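Local coordinates for protein putative Zn-dependent Alcohol Dehydrogenase (Rhodobacter sphaeroides, PDB 3IV6) that binds S-adenosylmethionine in a Rossmann-like domain with class I methyltransferase topology, so it is probably a methyltransferase rather than the alcohol dehydrogenase of its name, at residues S9-W14 with F73-R78; V188-L193 with T203-Y208. All coordinates share one frame; numbering follows the deposited sequence.

Contact 1 (S9-W14 with F73-R78); sequences SKAEAW and FDFSQR. With SAM (S-adenosylmethionine), chain E.
This is a buried aromatic and ligand-bridged contact: the N-terminal 9-14 segment closes over the end of strand 69-74 and the turn into helix 77-86, with the ribose of S-adenosylmethionine between Trp14 and Asp74 and its adenine on the far side of Phe75. Phe75 is the middle layer of a sandwich. Its CG sits between the backbone N and the carbonyl carbon (chi1 76°), which lays one ring face on the adenine, SAM C5 lying 3.4 Å above the ring plane and over its centre. Ala11 covers the opposite face in a CH-pi contact, CB 3.8 Å from the Phe75 ring centroid. Trp14 CD1 lies 3.6 Å from Phe75 CE1, the rings crossing obliquely, and one indole face spreads over the ribose, SAM O2' 3.6 Å from Trp14 CG. Asp74 takes both ribose hydroxyls: SAM O2' donates to Asp74 OD1 at 2.6 Å and SAM O3' to Asp74 OD2 at 2.7 Å. An Asx turn steadies that carboxylate, Ser76 N binding the anti lone pair of OD1, while Ala54 N holds OD2. Four hydrogen bonds thus grip the carboxylate, which would probably keep it ionised, an acid at the second strand's end gripping the ribose diol as in class I methyltransferases and many Rossmann-fold enzymes.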
loop_
_atom_site.group_PDB
_atom_site.type_symbol
_atom_site.label_atom_id
_atom_site.label_comp_id
_atom_site.label_asym_id
_atom_site.label_seq_id
_atom_site.Cartn_x
_atom_site.Cartn_y
_atom_site.Cartn_z
ATOM N N SER A 9 -0.699 14.836 3.662
ATOM C CA SER A 9 -2.004 14.865 4.306
ATOM C C SER A 9 -2.781 13.569 4.160
ATOM O O SER A 9 -3.875 13.443 4.718
ATOM C CB SER A 9 -2.834 16.027 3.743
ATOM O OG SER A 9 -2.872 15.991 2.326
ATOM N N LYS A 10 -2.257 12.622 3.386
ATOM C CA LYS A 10 -2.911 11.315 3.279
ATOM C C LYS A 10 -2.868 10.595 4.622
ATOM O O LYS A 10 -3.796 9.851 4.949
ATOM C CB LYS A 10 -2.300 10.448 2.194
ATOM C CG LYS A 10 -2.612 10.945 0.819
ATOM C CD LYS A 10 -2.071 10.020 -0.256
ATOM C CE LYS A 10 -2.699 10.340 -1.588
ATOM N NZ LYS A 10 -2.406 9.366 -2.664
ATOM N N ALA A 11 -1.827 10.836 5.418
ATOM C CA ALA A 11 -1.768 10.191 6.719
ATOM C C ALA A 11 -3.033 10.491 7.549
ATOM O O ALA A 11 -3.495 9.642 8.312
ATOM C CB ALA A 11 -0.495 10.553 7.469
ATOM N N GLU A 12 -3.616 11.673 7.365
ATOM C CA GLU A 12 -4.896 12.002 8.006
ATOM C C GLU A 12 -5.996 10.978 7.722
ATOM O O GLU A 12 -6.840 10.718 8.575
ATOM C CB GLU A 12 -5.383 13.432 7.659
ATOM C CG GLU A 12 -4.797 14.530 8.554
ATOM C CD GLU A 12 -4.644 14.066 10.009
ATOM O OE1 GLU A 12 -5.647 14.096 10.766
ATOM O OE2 GLU A 12 -3.520 13.660 10.398
ATOM N N ALA A 13 -5.989 10.397 6.532
ATOM C CA ALA A 13 -6.985 9.398 6.191
ATOM C C ALA A 13 -6.875 8.179 7.109
ATOM O O ALA A 13 -7.845 7.482 7.352
ATOM C CB ALA A 13 -6.852 8.983 4.724
ATOM N N TRP A 14 -5.699 7.902 7.631
ATOM C CA TRP A 14 -5.590 6.654 8.379
ATOM C C TRP A 14 -5.693 6.813 9.915
ATOM O O TRP A 14 -5.895 5.838 10.646
ATOM C CB TRP A 14 -4.368 5.858 7.912
ATOM C CG TRP A 14 -4.412 5.585 6.437
ATOM C CD1 TRP A 14 -3.994 6.417 5.440
ATOM C CD2 TRP A 14 -4.911 4.403 5.783
ATOM N NE1 TRP A 14 -4.191 5.830 4.207
ATOM C CE2 TRP A 14 -4.741 4.594 4.392
ATOM C CE3 TRP A 14 -5.444 3.188 6.248
ATOM C CZ2 TRP A 14 -5.110 3.617 3.452
ATOM C CZ3 TRP A 14 -5.810 2.227 5.315
ATOM C CH2 TRP A 14 -5.643 2.448 3.930
ATOM N N PHE A 73 6.988 0.054 9.112
ATOM C CA PHE A 73 6.963 1.474 8.783
ATOM C C PHE A 73 5.560 1.893 8.398
ATOM O O PHE A 73 4.865 1.184 7.679
ATOM C CB PHE A 73 7.913 1.769 7.639
ATOM C CG PHE A 73 9.350 1.514 7.982
ATOM C CD1 PHE A 73 9.967 2.220 9.013
ATOM C CD2 PHE A 73 10.104 0.559 7.277
ATOM C CE1 PHE A 73 11.285 2.007 9.330
ATOM C CE2 PHE A 73 11.457 0.318 7.605
ATOM C CZ PHE A 73 12.038 1.049 8.628
ATOM N N ASP A 74 5.139 3.050 8.879
ATOM C CA ASP A 74 3.833 3.590 8.529
ATOM C C ASP A 74 3.833 5.102 8.725
ATOM O O ASP A 74 4.509 5.625 9.631
ATOM C CB ASP A 74 2.733 2.951 9.399
ATOM C CG ASP A 74 1.360 3.043 8.763
ATOM O OD1 ASP A 74 0.810 4.168 8.690
ATOM O OD2 ASP A 74 0.857 1.985 8.316
ATOM N N PHE A 75 3.085 5.812 7.881
ATOM C CA PHE A 75 3.079 7.272 7.977
ATOM C C PHE A 75 1.982 7.857 8.872
ATOM O O PHE A 75 1.770 9.063 8.895
ATOM C CB PHE A 75 3.119 7.921 6.589
ATOM C CG PHE A 75 1.834 7.867 5.863
ATOM C CD1 PHE A 75 0.804 7.034 6.302
ATOM C CD2 PHE A 75 1.643 8.636 4.734
ATOM C CE1 PHE A 75 -0.410 6.975 5.633
ATOM C CE2 PHE A 75 0.439 8.569 4.057
ATOM C CZ PHE A 75 -0.593 7.730 4.516
ATOM N N SER A 76 1.314 6.995 9.615
ATOM C CA SER A 76 0.199 7.374 10.485
ATOM C C SER A 76 0.419 6.999 11.961
ATOM O O SER A 76 0.780 5.875 12.283
ATOM C CB SER A 76 -1.104 6.752 9.976
ATOM O OG SER A 76 -1.974 6.451 11.051
ATOM N N GLN A 77 0.208 7.935 12.869
ATOM C CA GLN A 77 0.510 7.628 14.256
ATOM C C GLN A 77 -0.463 6.637 14.885
ATOM O O GLN A 77 -0.061 5.831 15.716
ATOM C CB GLN A 77 0.534 8.884 15.096
ATOM C CG GLN A 77 1.020 8.617 16.497
ATOM C CD GLN A 77 2.443 8.106 16.524
ATOM O OE1 GLN A 77 3.360 8.728 15.970
ATOM N NE2 GLN A 77 2.643 6.977 17.184
ATOM N N ARG A 78 -1.740 6.715 14.508
ATOM C CA ARG A 78 -2.750 5.858 15.105
ATOM C C ARG A 78 -2.536 4.405 14.681
ATOM O O ARG A 78 -2.704 3.465 15.477
ATOM C CB ARG A 78 -4.175 6.306 14.743
ATOM C CG ARG A 78 -5.222 5.555 15.576
ATOM C CD ARG A 78 -6.602 5.740 15.063
ATOM N NE ARG A 78 -7.510 4.679 15.523
ATOM C CZ ARG A 78 -8.839 4.680 15.348
ATOM N NH1 ARG A 78 -9.431 5.702 14.731
ATOM N NH2 ARG A 78 -9.577 3.654 15.784
HETATM N N SAM E . -4.037 -1.789 4.067
HETATM C CA SAM E . -4.084 -2.820 3.046
HETATM C C SAM E . -3.496 -4.119 3.554
HETATM O O SAM E . -3.021 -4.255 4.691
HETATM O OXT SAM E . -3.534 -5.050 2.783
HETATM C CB SAM E . -3.432 -2.350 1.751
HETATM C CG SAM E . -3.114 -0.851 1.674
HETATM S SD SAM E . -1.588 -0.285 2.494
HETATM C CE SAM E . -0.985 -1.771 3.344
HETATM C "C5'" SAM E . -2.202 0.861 3.779
HETATM C "C4'" SAM E . -1.338 1.093 5.013
HETATM O "O4'" SAM E . -0.127 1.724 4.636
HETATM C "C3'" SAM E . -1.982 2.031 6.018
HETATM O "O3'" SAM E . -1.623 1.563 7.297
HETATM C "C2'" SAM E . -1.290 3.361 5.806
HETATM O "O2'" SAM E . -1.144 4.076 7.014
HETATM C "C1'" SAM E . 0.075 2.963 5.275
HETATM N N9 SAM E . 0.582 3.935 4.298
HETATM C C8 SAM E . -0.116 4.464 3.243
HETATM N N7 SAM E . 0.686 5.345 2.587
HETATM C C5 SAM E . 1.901 5.394 3.202
HETATM C C6 SAM E . 3.077 6.122 2.939
HETATM N N6 SAM E . 3.179 6.986 1.925
HETATM N N1 SAM E . 4.149 5.953 3.778
HETATM C C2 SAM E . 4.040 5.090 4.861
HETATM N N3 SAM E . 2.904 4.361 5.120
HETATM C C4 SAM E . 1.840 4.513 4.298
#

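Contact 2 (V188-L193 with T203-Y208); sequences VLDRAL and TLLEWY
The Tyr208 ring meets the 188-193 segment at a slant. Leu193 CD2 comes closest, 3.7 Å from Tyr208 CD2, and the two side chains slide past one another in opposite directions; Leu189 CD1 also approaches the ring obliquely. The ring has further company, an edge-to-face partner in Phe182 and a cation-pi partner in Arg211. At the root of the ring, Leu189, its own CG anti to the backbone N, brings CD2 to within 3.9 Å of Tyr208 CB. Leu193, just past the end of helix 187-192, splits its methyls: CD2 goes to the tyrosine, while CD1 rests on the backbone of helix 201-210, 3.7 Å from Leu205 N, and on Leu204 CB. Leu205 turns its CG anti to its own N (chi1 -172°), which sends CD1 obliquely across to Leu189 CD2, 4.0 Å away, and sets both methyls against the Asp190 carboxylate. An alanine at Leu205 would remove CG and both methyls and would probably loosen the packing around Leu189 and the cover beside Asp190. With no hydrogen bond between the segments, apolar packing, mostly of leucines with Tyr208, does the joining. The axes of the short segments 188-192 and 203-208 come within 10.1 Å, their N-to-C directions 130° apart; the pair belongs to the mainly helical insertion between strands 143-149 and 237-244 of the Rossmann-like sheet, away from the cofactor pocket.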
loop_
_atom_site.group_PDB
_atom_site.type_symbol
_atom_site.label_atom_id
_atom_site.label_comp_id
_atom_site.label_asym_id
_atom_site.label_seq_id
_atom_site.Cartn_x
_atom_site.Cartn_y
_atom_site.Cartn_z
ATOM N N VAL A 188 -20.962 12.564 -6.090
ATOM C CA VAL A 188 -20.896 11.267 -6.751
ATOM C C VAL A 188 -20.255 10.219 -5.847
ATOM O O VAL A 188 -20.642 9.050 -5.864
ATOM C CB VAL A 188 -20.106 11.345 -8.070
ATOM C CG1 VAL A 188 -20.067 9.984 -8.747
ATOM C CG2 VAL A 188 -20.717 12.389 -8.993
ATOM N N LEU A 189 -19.273 10.645 -5.060
ATOM C CA LEU A 189 -18.586 9.748 -4.137
ATOM C C LEU A 189 -19.577 9.039 -3.220
ATOM O O LEU A 189 -19.606 7.810 -3.156
ATOM C CB LEU A 189 -17.559 10.519 -3.306
ATOM C CG LEU A 189 -16.563 9.676 -2.506
ATOM C CD1 LEU A 189 -15.841 8.692 -3.415
ATOM C CD2 LEU A 189 -15.569 10.566 -1.777
ATOM N N ASP A 190 -20.387 9.820 -2.513
ATOM C CA ASP A 190 -21.395 9.267 -1.618
ATOM C C ASP A 190 -22.181 8.150 -2.295
ATOM O O ASP A 190 -22.430 7.103 -1.699
ATOM C CB ASP A 190 -22.348 10.365 -1.141
ATOM C CG ASP A 190 -21.622 11.523 -0.487
ATOM O OD1 ASP A 190 -20.517 11.875 -0.953
ATOM O OD2 ASP A 190 -22.154 12.083 0.495
ATOM N N ARG A 191 -22.569 8.380 -3.546
ATOM C CA ARG A 191 -23.479 7.479 -4.244
ATOM C C ARG A 191 -22.780 6.182 -4.634
ATOM O O ARG A 191 -23.427 5.155 -4.842
ATOM C CB ARG A 191 -24.058 8.160 -5.486
ATOM C CG ARG A 191 -25.262 7.448 -6.080
ATOM C CD ARG A 191 -26.235 8.435 -6.703
ATOM N NE ARG A 191 -26.416 8.196 -8.132
ATOM C CZ ARG A 191 -25.996 9.020 -9.087
ATOM N NH1 ARG A 191 -25.368 10.143 -8.768
ATOM N NH2 ARG A 191 -26.204 8.720 -10.362
ATOM N N ALA A 192 -21.456 6.236 -4.733
ATOM C CA ALA A 192 -20.688 5.152 -5.333
ATOM C C ALA A 192 -20.099 4.236 -4.265
ATOM O O ALA A 192 -19.674 3.118 -4.559
ATOM C CB ALA A 192 -19.586 5.711 -6.221
ATOM N N LEU A 193 -20.077 4.716 -3.026
ATOM C CA LEU A 193 -19.473 3.973 -1.926
ATOM C C LEU A 193 -19.990 2.539 -1.880
ATOM O O LEU A 193 -21.193 2.299 -1.983
ATOM C CB LEU A 193 -19.745 4.674 -0.594
ATOM C CG LEU A 193 -18.837 5.857 -0.253
ATOM C CD1 LEU A 193 -19.217 6.456 1.093
ATOM C CD2 LEU A 193 -17.376 5.433 -0.262
ATOM N N THR A 203 -17.697 7.078 7.848
ATOM C CA THR A 203 -16.283 6.828 8.011
ATOM C C THR A 203 -15.656 6.556 6.643
ATOM O O THR A 203 -14.545 7.016 6.368
ATOM C CB THR A 203 -15.974 5.760 9.081
ATOM O OG1 THR A 203 -16.557 6.154 10.324
ATOM C CG2 THR A 203 -14.481 5.668 9.325
ATOM N N LEU A 204 -16.387 5.903 5.754
ATOM C CA LEU A 204 -15.828 5.623 4.441
ATOM C C LEU A 204 -15.584 6.907 3.671
ATOM O O LEU A 204 -14.438 7.210 3.284
ATOM C CB LEU A 204 -16.716 4.654 3.663
ATOM C CG LEU A 204 -16.616 3.247 4.256
ATOM C CD1 LEU A 204 -17.479 2.217 3.521
ATOM C CD2 LEU A 204 -15.139 2.825 4.280
ATOM N N LEU A 205 -16.672 7.650 3.475
ATOM C CA LEU A 205 -16.683 8.913 2.761
ATOM C C LEU A 205 -15.508 9.735 3.184
ATOM O O LEU A 205 -14.770 10.238 2.341
ATOM C CB LEU A 205 -17.952 9.689 3.079
ATOM C CG LEU A 205 -18.198 10.956 2.247
ATOM C CD1 LEU A 205 -18.631 10.533 0.871
ATOM C CD2 LEU A 205 -19.232 11.878 2.874
ATOM N N GLU A 206 -15.315 9.880 4.490
ATOM C CA GLU A 206 -14.241 10.746 4.960
ATOM C C GLU A 206 -12.861 10.186 4.623
ATOM O O GLU A 206 -11.983 10.903 4.128
ATOM C CB GLU A 206 -14.380 11.045 6.455
ATOM C CG GLU A 206 -13.445 12.169 6.976
ATOM C CD GLU A 206 -13.630 13.506 6.231
ATOM O OE1 GLU A 206 -14.728 13.737 5.637
ATOM O OE2 GLU A 206 -12.671 14.314 6.242
ATOM N N TRP A 207 -12.681 8.890 4.884
ATOM C CA TRP A 207 -11.494 8.152 4.470
ATOM C C TRP A 207 -11.169 8.352 2.986
ATOM O O TRP A 207 -10.031 8.614 2.607
ATOM C CB TRP A 207 -11.811 6.707 4.699
ATOM C CG TRP A 207 -10.697 5.765 4.551
ATOM C CD1 TRP A 207 -9.425 5.912 5.007
ATOM C CD2 TRP A 207 -10.768 4.488 3.938
ATOM N NE1 TRP A 207 -8.690 4.802 4.693
ATOM C CE2 TRP A 207 -9.498 3.909 4.040
ATOM C CE3 TRP A 207 -11.790 3.778 3.304
ATOM C CZ2 TRP A 207 -9.216 2.648 3.539
ATOM C CZ3 TRP A 207 -11.507 2.515 2.800
ATOM C CH2 TRP A 207 -10.232 1.970 2.917
ATOM N N TYR A 208 -12.178 8.216 2.141
ATOM C CA TYR A 208 -11.976 8.441 0.718
ATOM C C TYR A 208 -11.557 9.877 0.408
ATOM O O TYR A 208 -10.638 10.090 -0.368
ATOM C CB TYR A 208 -13.220 8.024 -0.088
ATOM C CG TYR A 208 -13.109 6.602 -0.586
ATOM C CD1 TYR A 208 -12.328 6.299 -1.702
ATOM C CD2 TYR A 208 -13.723 5.547 0.086
ATOM C CE1 TYR A 208 -12.182 5.008 -2.154
ATOM C CE2 TYR A 208 -13.573 4.225 -0.359
ATOM C CZ TYR A 208 -12.801 3.970 -1.484
ATOM O OH TYR A 208 -12.636 2.674 -1.953
#

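How the contacts relate
The two contacts come in series along the chain, and their centres lie about 19 Å apart, yet they share a border. Trp207, on the same helix as the residues that pack in contact 2, faces back toward contact 1: its ring meets Trp14 edge-to-face, Trp207 CZ2 lying 3.6 Å from Trp14 CH2, and Trp207 CD1 sits 3.2 Å from Ala13 O. Helix 201-210 therefore touches the 188-193 segment through Leu204, Leu205 and Tyr208 and the N-terminal segment through Trp207. Trp14 in turn lies on the ribose, making it the step between the helical pair and the cofactor. Contact 2 itself stays back from the pocket, the Tyr208 side chain being about 11 Å from S-adenosylmethionine.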